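Local coordinates for GrpB family protein (Enterococcus faecalis, PDB 2NRK) that is of unknown function, but belongs to the GrpB (UPF0157) family, whose relationship to nucleotidyltransferases suggests, without proving, that it handles a nucleotide, at residues S42-N47 with A119-L124; W71-I76 with R90-G95. All coordinates share one frame; numbering follows the deposited sequence.

Contact 1. Residues S42-N47 with A119-L124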
ATOM      1  N   SER A  42     -17.437   7.757   0.367  1.00 23.12           N
ATOM      2  CA  SER A  42     -17.884   8.837   1.276  1.00 23.38           C
ATOM      3  C   SER A  42     -18.679   8.326   2.461  1.00 23.53           C
ATOM      4  O   SER A  42     -18.617   8.949   3.549  1.00 23.41           O
ATOM      5  CB  SER A  42     -18.664   9.894   0.507  1.00 25.72           C
ATOM      6  OG  SER A  42     -17.754  10.564  -0.352  1.00 27.16           O
ATOM      7  N   THR A  43     -19.406   7.210   2.303  1.00 22.25           N
ATOM      8  CA  THR A  43     -20.228   6.752   3.454  1.00 23.18           C
ATOM      9  C   THR A  43     -19.382   6.183   4.606  1.00 22.87           C
ATOM     10  O   THR A  43     -19.902   5.967   5.711  1.00 23.32           O
ATOM     11  CB  THR A  43     -21.363   5.742   3.071  1.00 23.21           C
ATOM     12  OG1 THR A  43     -20.775   4.481   2.721  1.00 23.09           O
ATOM     13  CG2 THR A  43     -22.272   6.297   1.952  1.00 24.75           C
ATOM     14  N   SER A  44     -18.085   5.989   4.365  1.00 23.67           N
ATOM     15  CA  SER A  44     -17.162   5.463   5.377  1.00 24.05           C
ATOM     16  C   SER A  44     -16.496   6.596   6.181  1.00 25.20           C
ATOM     17  O   SER A  44     -15.677   6.311   7.041  1.00 24.95           O
ATOM     18  CB  SER A  44     -16.076   4.578   4.724  1.00 25.05           C
ATOM     19  OG  SER A  44     -15.114   5.361   4.026  1.00 23.58           O
ATOM     20  N   VAL A  45     -16.835   7.854   5.876  1.00 24.36           N
ATOM     21  CA  VAL A  45     -16.224   9.002   6.554  1.00 23.57           C
ATOM     22  C   VAL A  45     -17.276   9.623   7.466  1.00 23.22           C
ATOM     23  O   VAL A  45     -18.218  10.274   6.994  1.00 21.81           O
ATOM     24  CB  VAL A  45     -15.733  10.039   5.529  1.00 23.51           C
ATOM     25  CG1 VAL A  45     -15.107  11.259   6.256  1.00 25.31           C
ATOM     26  CG2 VAL A  45     -14.720   9.399   4.585  1.00 21.81           C
ATOM     27  N   PRO A  46     -17.171   9.386   8.780  1.00 24.09           N
ATOM     28  CA  PRO A  46     -18.188   9.975   9.627  1.00 24.30           C
ATOM     29  C   PRO A  46     -18.398  11.482   9.420  1.00 24.93           C
ATOM     30  O   PRO A  46     -17.434  12.255   9.286  1.00 25.92           O
ATOM     31  CB  PRO A  46     -17.675   9.681  11.053  1.00 24.67           C
ATOM     32  CG  PRO A  46     -16.949   8.330  10.868  1.00 24.33           C
ATOM     33  CD  PRO A  46     -16.242   8.510   9.524  1.00 24.22           C
ATOM     34  N   ASN A  47     -19.675  11.847   9.352  1.00 25.10           N
ATOM     35  CA  ASN A  47     -20.149  13.232   9.203  0.50 25.34           C
ATOM     36  C   ASN A  47     -19.968  13.840   7.800  1.00 25.41           C
ATOM     37  O   ASN A  47     -20.228  15.032   7.591  1.00 25.90           O
ATOM     38  CB  ASN A  47     -19.604  14.131  10.322  0.50 26.11           C
ATOM     39  CG  ASN A  47     -19.838  13.541  11.701  0.50 25.70           C
ATOM     40  OD1 ASN A  47     -20.917  13.017  11.997  0.50 28.66           O
ATOM     41  ND2 ASN A  47     -18.830  13.623  12.556  0.50 29.00           N
ATOM     42  N   ALA A 119      -6.331   5.103   1.402  1.00 22.32           N
ATOM     43  CA  ALA A 119      -5.664   6.350   1.773  1.00 23.38           C
ATOM     44  C   ALA A 119      -6.658   7.506   1.724  1.00 22.59           C
ATOM     45  O   ALA A 119      -6.665   8.344   2.623  1.00 22.79           O
ATOM     46  CB  ALA A 119      -4.459   6.618   0.857  1.00 24.43           C
ATOM     47  N   PHE A 120      -7.485   7.548   0.665  1.00 22.51           N
ATOM     48  CA  PHE A 120      -8.492   8.607   0.460  1.00 22.39           C
ATOM     49  C   PHE A 120      -9.426   8.656   1.663  1.00 22.23           C
ATOM     50  O   PHE A 120      -9.617   9.720   2.259  1.00 23.10           O
ATOM     51  CB  PHE A 120      -9.278   8.314  -0.821  1.00 23.27           C
ATOM     52  CG  PHE A 120     -10.331   9.343  -1.146  1.00 22.20           C
ATOM     53  CD1 PHE A 120      -9.990  10.570  -1.708  1.00 26.28           C
ATOM     54  CD2 PHE A 120     -11.672   9.031  -0.949  1.00 25.04           C
ATOM     55  CE1 PHE A 120     -11.003  11.540  -2.043  1.00 25.90           C
ATOM     56  CE2 PHE A 120     -12.675   9.984  -1.264  1.00 25.32           C
ATOM     57  CZ  PHE A 120     -12.336  11.219  -1.801  1.00 26.18           C
ATOM     58  N   ARG A 121      -9.947   7.492   2.055  1.00 23.14           N
ATOM     59  CA  ARG A 121     -10.816   7.408   3.227  1.00 22.31           C
ATOM     60  C   ARG A 121     -10.113   7.891   4.492  1.00 23.16           C
ATOM     61  O   ARG A 121     -10.647   8.754   5.231  1.00 23.61           O
ATOM     62  CB  ARG A 121     -11.279   5.957   3.441  1.00 23.13           C
ATOM     63  CG  ARG A 121     -12.134   5.818   4.715  1.00 22.98           C
ATOM     64  CD  ARG A 121     -12.232   4.335   5.054  1.00 23.32           C
ATOM     65  NE  ARG A 121     -10.961   3.852   5.617  1.00 23.94           N
ATOM     66  CZ  ARG A 121     -10.730   2.575   5.928  1.00 26.88           C
ATOM     67  NH1 ARG A 121     -11.686   1.641   5.748  1.00 24.74           N
ATOM     68  NH2 ARG A 121      -9.548   2.220   6.419  1.00 25.76           N
ATOM     69  N   ASN A 122      -8.921   7.352   4.743  1.00 21.97           N
ATOM     70  CA  ASN A 122      -8.222   7.666   6.006  1.00 22.43           C
ATOM     71  C   ASN A 122      -7.948   9.161   6.095  1.00 22.59           C
ATOM     72  O   ASN A 122      -8.099   9.777   7.158  1.00 24.28           O
ATOM     73  CB  ASN A 122      -6.949   6.847   6.108  1.00 22.67           C
ATOM     74  CG  ASN A 122      -7.205   5.371   6.279  1.00 23.16           C
ATOM     75  OD1 ASN A 122      -8.352   4.922   6.445  1.00 23.91           O
ATOM     76  ND2 ASN A 122      -6.116   4.577   6.251  1.00 25.50           N
ATOM     77  N   TYR A 123      -7.548   9.745   4.975  1.00 22.59           N
ATOM     78  CA  TYR A 123      -7.219  11.169   4.916  1.00 23.16           C
ATOM     79  C   TYR A 123      -8.463  12.031   5.196  1.00 23.64           C
ATOM     80  O   TYR A 123      -8.394  13.004   5.942  1.00 23.63           O
ATOM     81  CB  TYR A 123      -6.655  11.470   3.527  1.00 23.13           C
ATOM     82  CG  TYR A 123      -6.117  12.864   3.337  1.00 23.79           C
ATOM     83  CD1 TYR A 123      -4.993  13.314   4.057  1.00 24.27           C
ATOM     84  CD2 TYR A 123      -6.713  13.735   2.416  1.00 23.37           C
ATOM     85  CE1 TYR A 123      -4.483  14.627   3.872  1.00 24.09           C
ATOM     86  CE2 TYR A 123      -6.182  15.036   2.184  1.00 22.50           C
ATOM     87  CZ  TYR A 123      -5.067  15.467   2.935  1.00 24.18           C
ATOM     88  OH  TYR A 123      -4.533  16.725   2.736  1.00 25.27           O
ATOM     89  N   LEU A 124      -9.610  11.689   4.594  1.00 22.61           N
ATOM     90  CA  LEU A 124     -10.830  12.475   4.872  1.00 23.18           C
ATOM     91  C   LEU A 124     -11.239  12.334   6.354  1.00 22.44           C
ATOM     92  O   LEU A 124     -11.663  13.321   6.959  1.00 22.91           O
ATOM     93  CB  LEU A 124     -11.989  12.038   3.990  1.00 23.49           C
ATOM     94  CG  LEU A 124     -11.789  12.438   2.535  1.00 24.19           C
ATOM     95  CD1 LEU A 124     -12.983  11.932   1.702  1.00 26.66           C
ATOM     96  CD2 LEU A 124     -11.643  13.969   2.375  1.00 26.27           C
TER

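Contact 2. Residues W71-I76 with R90-G95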
ATOM      1  N   TRP A  71     -22.921 -16.191  -9.760  1.00 22.07           N
ATOM      2  CA  TRP A  71     -24.362 -16.478  -9.598  1.00 21.91           C
ATOM      3  C   TRP A  71     -24.801 -16.465  -8.122  1.00 22.44           C
ATOM      4  O   TRP A  71     -25.978 -16.220  -7.821  1.00 22.92           O
ATOM      5  CB  TRP A  71     -24.732 -17.768 -10.359  1.00 22.56           C
ATOM      6  CG  TRP A  71     -24.308 -17.555 -11.772  1.00 21.29           C
ATOM      7  CD1 TRP A  71     -24.990 -16.872 -12.738  1.00 23.11           C
ATOM      8  CD2 TRP A  71     -23.021 -17.866 -12.328  1.00 22.84           C
ATOM      9  NE1 TRP A  71     -24.209 -16.765 -13.879  1.00 24.02           N
ATOM     10  CE2 TRP A  71     -23.003 -17.372 -13.645  1.00 22.61           C
ATOM     11  CE3 TRP A  71     -21.889 -18.533 -11.837  1.00 23.64           C
ATOM     12  CZ2 TRP A  71     -21.901 -17.543 -14.494  1.00 25.14           C
ATOM     13  CZ3 TRP A  71     -20.772 -18.683 -12.684  1.00 25.30           C
ATOM     14  CH2 TRP A  71     -20.806 -18.183 -13.993  1.00 22.25           C
ATOM     15  N   GLU A  72     -23.854 -16.706  -7.211  1.00 23.52           N
ATOM     16  CA  GLU A  72     -24.125 -16.521  -5.785  1.00 23.68           C
ATOM     17  C   GLU A  72     -24.354 -15.033  -5.504  1.00 23.14           C
ATOM     18  O   GLU A  72     -25.249 -14.658  -4.748  1.00 23.88           O
ATOM     19  CB  GLU A  72     -22.957 -17.036  -4.930  1.00 24.45           C
ATOM     20  CG  GLU A  72     -22.790 -18.528  -4.920  1.00 29.00           C
ATOM     21  CD  GLU A  72     -23.885 -19.262  -4.176  1.00 36.12           C
ATOM     22  OE1 GLU A  72     -24.749 -18.620  -3.507  1.00 38.43           O
ATOM     23  OE2 GLU A  72     -23.880 -20.516  -4.277  1.00 40.25           O
ATOM     24  N   PHE A  73     -23.530 -14.166  -6.093  1.00 22.65           N
ATOM     25  CA  PHE A  73     -23.753 -12.743  -5.913  1.00 22.25           C
ATOM     26  C   PHE A  73     -25.067 -12.279  -6.540  1.00 22.08           C
ATOM     27  O   PHE A  73     -25.783 -11.461  -5.956  1.00 22.55           O
ATOM     28  CB  PHE A  73     -22.614 -11.945  -6.504  1.00 22.00           C
ATOM     29  CG  PHE A  73     -21.325 -12.095  -5.759  1.00 22.76           C
ATOM     30  CD1 PHE A  73     -21.242 -11.765  -4.384  1.00 23.67           C
ATOM     31  CD2 PHE A  73     -20.183 -12.521  -6.429  1.00 24.90           C
ATOM     32  CE1 PHE A  73     -20.013 -11.898  -3.706  1.00 26.72           C
ATOM     33  CE2 PHE A  73     -18.944 -12.651  -5.749  1.00 25.98           C
ATOM     34  CZ  PHE A  73     -18.877 -12.339  -4.392  1.00 24.83           C
ATOM     35  N   GLU A  74     -25.394 -12.810  -7.720  1.00 22.47           N
ATOM     36  CA  GLU A  74     -26.688 -12.488  -8.345  1.00 23.02           C
ATOM     37  C   GLU A  74     -27.845 -12.897  -7.430  1.00 23.35           C
ATOM     38  O   GLU A  74     -28.859 -12.202  -7.362  1.00 23.86           O
ATOM     39  CB  GLU A  74     -26.816 -13.147  -9.724  1.00 23.08           C
ATOM     40  CG  GLU A  74     -25.806 -12.586 -10.743  1.00 21.15           C
ATOM     41  CD  GLU A  74     -26.012 -13.141 -12.153  1.00 24.87           C
ATOM     42  OE1 GLU A  74     -26.873 -14.025 -12.317  1.00 26.47           O
ATOM     43  OE2 GLU A  74     -25.310 -12.663 -13.073  1.00 23.59           O
ATOM     44  N   ARG A  75     -27.690 -14.033  -6.755  1.00 23.29           N
ATOM     45  CA  ARG A  75     -28.742 -14.575  -5.883  1.00 25.01           C
ATOM     46  C   ARG A  75     -29.078 -13.585  -4.757  1.00 24.88           C
ATOM     47  O   ARG A  75     -30.252 -13.485  -4.353  1.00 25.95           O
ATOM     48  CB  ARG A  75     -28.317 -15.920  -5.289  1.00 25.00           C
ATOM     49  CG  ARG A  75     -29.451 -16.662  -4.586  1.00 29.26           C
ATOM     50  CD  ARG A  75     -28.919 -17.865  -3.816  1.00 33.68           C
ATOM     51  NE  ARG A  75     -28.208 -17.438  -2.615  1.00 39.64           N
ATOM     52  CZ  ARG A  75     -28.816 -17.013  -1.505  1.00 41.86           C
ATOM     53  NH1 ARG A  75     -28.097 -16.639  -0.467  1.00 43.38           N
ATOM     54  NH2 ARG A  75     -30.149 -16.973  -1.429  1.00 45.02           N
ATOM     55  N   ILE A  76     -28.076 -12.851  -4.267  1.00 24.86           N
ATOM     56  CA  ILE A  76     -28.330 -11.828  -3.237  1.00 24.73           C
ATOM     57  C   ILE A  76     -28.511 -10.410  -3.817  1.00 25.30           C
ATOM     58  O   ILE A  76     -28.386  -9.394  -3.112  1.00 25.80           O
ATOM     59  CB  ILE A  76     -27.315 -11.899  -2.060  1.00 25.47           C
ATOM     60  CG1 ILE A  76     -25.894 -11.560  -2.513  1.00 24.75           C
ATOM     61  CG2 ILE A  76     -27.369 -13.300  -1.415  1.00 25.47           C
ATOM     62  CD1 ILE A  76     -24.933 -11.157  -1.312  1.00 24.36           C
ATOM     63  N   ARG A  90     -13.159  -6.897  -9.809  1.00 25.07           N
ATOM     64  CA  ARG A  90     -14.540  -7.371 -10.036  1.00 24.71           C
ATOM     65  C   ARG A  90     -15.481  -6.416  -9.347  1.00 25.62           C
ATOM     66  O   ARG A  90     -15.366  -6.201  -8.142  1.00 26.05           O
ATOM     67  CB  ARG A  90     -14.749  -8.810  -9.560  1.00 25.07           C
ATOM     68  CG  ARG A  90     -13.865  -9.812 -10.314  1.00 24.00           C
ATOM     69  CD  ARG A  90     -14.186  -9.860 -11.831  1.00 24.68           C
ATOM     70  NE  ARG A  90     -13.435 -10.936 -12.487  1.00 24.66           N
ATOM     71  CZ  ARG A  90     -12.188 -10.823 -12.941  1.00 24.93           C
ATOM     72  NH1 ARG A  90     -11.546  -9.657 -12.860  1.00 23.50           N
ATOM     73  NH2 ARG A  90     -11.581 -11.895 -13.517  1.00 25.48           N
ATOM     74  N   TYR A  91     -16.442  -5.885 -10.096  1.00 24.32           N
ATOM     75  CA  TYR A  91     -17.295  -4.839  -9.591  1.00 24.78           C
ATOM     76  C   TYR A  91     -18.717  -5.414  -9.498  1.00 24.90           C
ATOM     77  O   TYR A  91     -19.167  -6.096 -10.432  1.00 24.91           O
ATOM     78  CB  TYR A  91     -17.260  -3.667 -10.574  1.00 26.48           C
ATOM     79  CG  TYR A  91     -18.149  -2.493 -10.216  1.00 28.31           C
ATOM     80  CD1 TYR A  91     -17.938  -1.773  -9.043  1.00 31.38           C
ATOM     81  CD2 TYR A  91     -19.159  -2.065 -11.087  1.00 30.38           C
ATOM     82  CE1 TYR A  91     -18.745  -0.646  -8.727  1.00 35.03           C
ATOM     83  CE2 TYR A  91     -19.968  -0.941 -10.777  1.00 31.21           C
ATOM     84  CZ  TYR A  91     -19.751  -0.268  -9.585  1.00 33.40           C
ATOM     85  OH  TYR A  91     -20.560   0.825  -9.292  1.00 35.09           O
ATOM     86  N   LEU A  92     -19.382  -5.151  -8.383  1.00 23.61           N
ATOM     87  CA  LEU A  92     -20.781  -5.563  -8.182  1.00 22.50           C
ATOM     88  C   LEU A  92     -21.596  -4.332  -7.848  1.00 22.91           C
ATOM     89  O   LEU A  92     -21.146  -3.464  -7.110  1.00 23.37           O
ATOM     90  CB  LEU A  92     -20.929  -6.533  -6.998  1.00 23.46           C
ATOM     91  CG  LEU A  92     -19.965  -7.712  -6.803  1.00 24.99           C
ATOM     92  CD1 LEU A  92     -20.302  -8.446  -5.513  1.00 26.54           C
ATOM     93  CD2 LEU A  92     -20.066  -8.630  -7.956  1.00 25.54           C
ATOM     94  N   ARG A  93     -22.818  -4.282  -8.355  1.00 23.56           N
ATOM     95  CA  ARG A  93     -23.735  -3.215  -7.973  1.00 23.81           C
ATOM     96  C   ARG A  93     -25.107  -3.775  -7.737  1.00 24.70           C
ATOM     97  O   ARG A  93     -25.551  -4.734  -8.404  1.00 24.53           O
ATOM     98  CB  ARG A  93     -23.782  -2.110  -9.053  1.00 24.56           C
ATOM     99  CG  ARG A  93     -24.329  -2.570 -10.368  1.00 23.21           C
ATOM    100  CD  ARG A  93     -24.118  -1.476 -11.447  1.00 24.33           C
ATOM    101  NE  ARG A  93     -24.806  -1.899 -12.644  1.00 27.67           N
ATOM    102  CZ  ARG A  93     -24.640  -1.335 -13.837  1.00 30.46           C
ATOM    103  NH1 ARG A  93     -23.795  -0.316 -13.962  1.00 31.51           N
ATOM    104  NH2 ARG A  93     -25.307  -1.814 -14.875  1.00 31.10           N
ATOM    105  N   LYS A  94     -25.781  -3.171  -6.771  1.00 25.73           N
ATOM    106  CA  LYS A  94     -27.203  -3.455  -6.554  1.00 27.90           C
ATOM    107  C   LYS A  94     -27.903  -2.259  -5.940  1.00 29.05           C
ATOM    108  O   LYS A  94     -27.249  -1.367  -5.416  1.00 27.17           O
ATOM    109  CB  LYS A  94     -27.361  -4.719  -5.701  1.00 28.33           C
ATOM    110  CG  LYS A  94     -27.203  -4.595  -4.220  1.00 28.27           C
ATOM    111  CD  LYS A  94     -27.565  -5.953  -3.581  1.00 31.44           C
ATOM    112  CE  LYS A  94     -27.164  -6.049  -2.142  1.00 32.63           C
ATOM    113  NZ  LYS A  94     -27.602  -7.317  -1.371  1.00 30.09           N
ATOM    114  N   GLY A  95     -29.234  -2.232  -6.000  1.00 31.71           N
ATOM    115  CA  GLY A  95     -30.037  -3.328  -6.505  1.00 35.57           C
ATOM    116  C   GLY A  95     -30.747  -2.914  -7.762  1.00 37.93           C
ATOM    117  O   GLY A  95     -30.501  -1.823  -8.285  1.00 38.34           O
TER

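Contact 1. Residues S42-N47 with A119-L124
Arg121 lies along Ser44, and the touching is done by its aliphatic part. Its CB stands 3.9 Å from Ser44 OG. CG comes much closer, 3.1 Å from the same OG, and CD follows at 3.2 Å, which is tight packing of two methylenes against an oxygen whose hydrogen-bond partner is Gly41 O, in its own loop. At CD the chain bends (chi3 74°), turning the guanidinium away from the serine. NE then reaches Asn122 OD1 at 2.9 Å, tilted from the carbonyl plane, while NH2 meets that same OD1 at 3.0 Å, in the plane and on a lone pair. OD1 itself lies almost exactly in the guanidinium plane, a side-on grip that limits the rotation of the group. NH1 is left for strand 34-40, where it forms a salt bridge to Glu38 and a hydrogen bond to His39 O.

One turn on from Arg121, Leu124 CB is met by both methyls of Val45 (CG2 3.8 Å, CG1 3.9 Å), the side chains crossing at about a right angle. Leu48, Ile130 and Tyr134 also touch Leu124. The short 3-10 turn at 42-44 follows directly on Gly41, and this Gly-Ser sequence after a strand is consistent with the signature loop of the nucleotidyltransferase fold. Ser44 O takes a further bond from Arg125 NE. The chemistry implies a buried cation compensated by Glu38 and held in its orientation by Asn122, with its greasy stem packing helix 111-126 against the loop; the nearby Arg125 probably makes that compensation more necessary.

Contact 2. Residues W71-I76 with R90-G95
Phe73 and Leu92 both send CG to the side of CB beside their own backbone N, opposite the carbonyl carbon (chi1 -69° for Phe73), and this turns the ring and the leucine methyls toward each other across the gap between helix and strand. Leu92 CD1 sits over one face of the Phe73 ring in a CH-pi contact, 3.8 Å from the centroid and offset toward the rim; its nearest ring atom is Phe73 CD1, at 3.6 Å. The two side chains cross roughly at right angles.

Lys94 starts differently, with CG wedged between backbone N and carbonyl carbon (chi1 81°), then runs out extended so that NZ reaches Ile76 O at 2.8 Å. The bond is nearly straight at the acceptor, with a C=O...NZ angle of 168°. The ammonium thus binds the carbonyl of Ile76, the first residue past helix 70-75, where its charge is probably favourable. Glu22 of helix 14-30 gives NZ a second, charged partner. Ile29 and Leu30 of that helix also touch Phe73, and Tyr80 and Val103 touch Leu92. Helix 70-75 thus packs, with helix 14-30, on the mixed sheet at strands 79-80, 89-94 and 101-107.

From the N terminus, the chain runs through helix 14-30 and strand 34-40 into the loop at 42-47, the first half of contact 1. It then lays down strand 54-60 and helix 70-75, makes the short strand 79-80 and returns along strand 89-94, which closes the small loop of contact 2. Strand 101-107 leads on to helix 111-126, whose residues 119-124 close the long loop of contact 1. Contact 2 is therefore enclosed by contact 1 in sequence. In space they lie on opposite sides of the chain's centre, their centres about 24 Å apart: contact 1 ties helix 111-126 to the loop after edge strand 34-40, contact 2 helix 70-75 to strand 89-94, near the other edge.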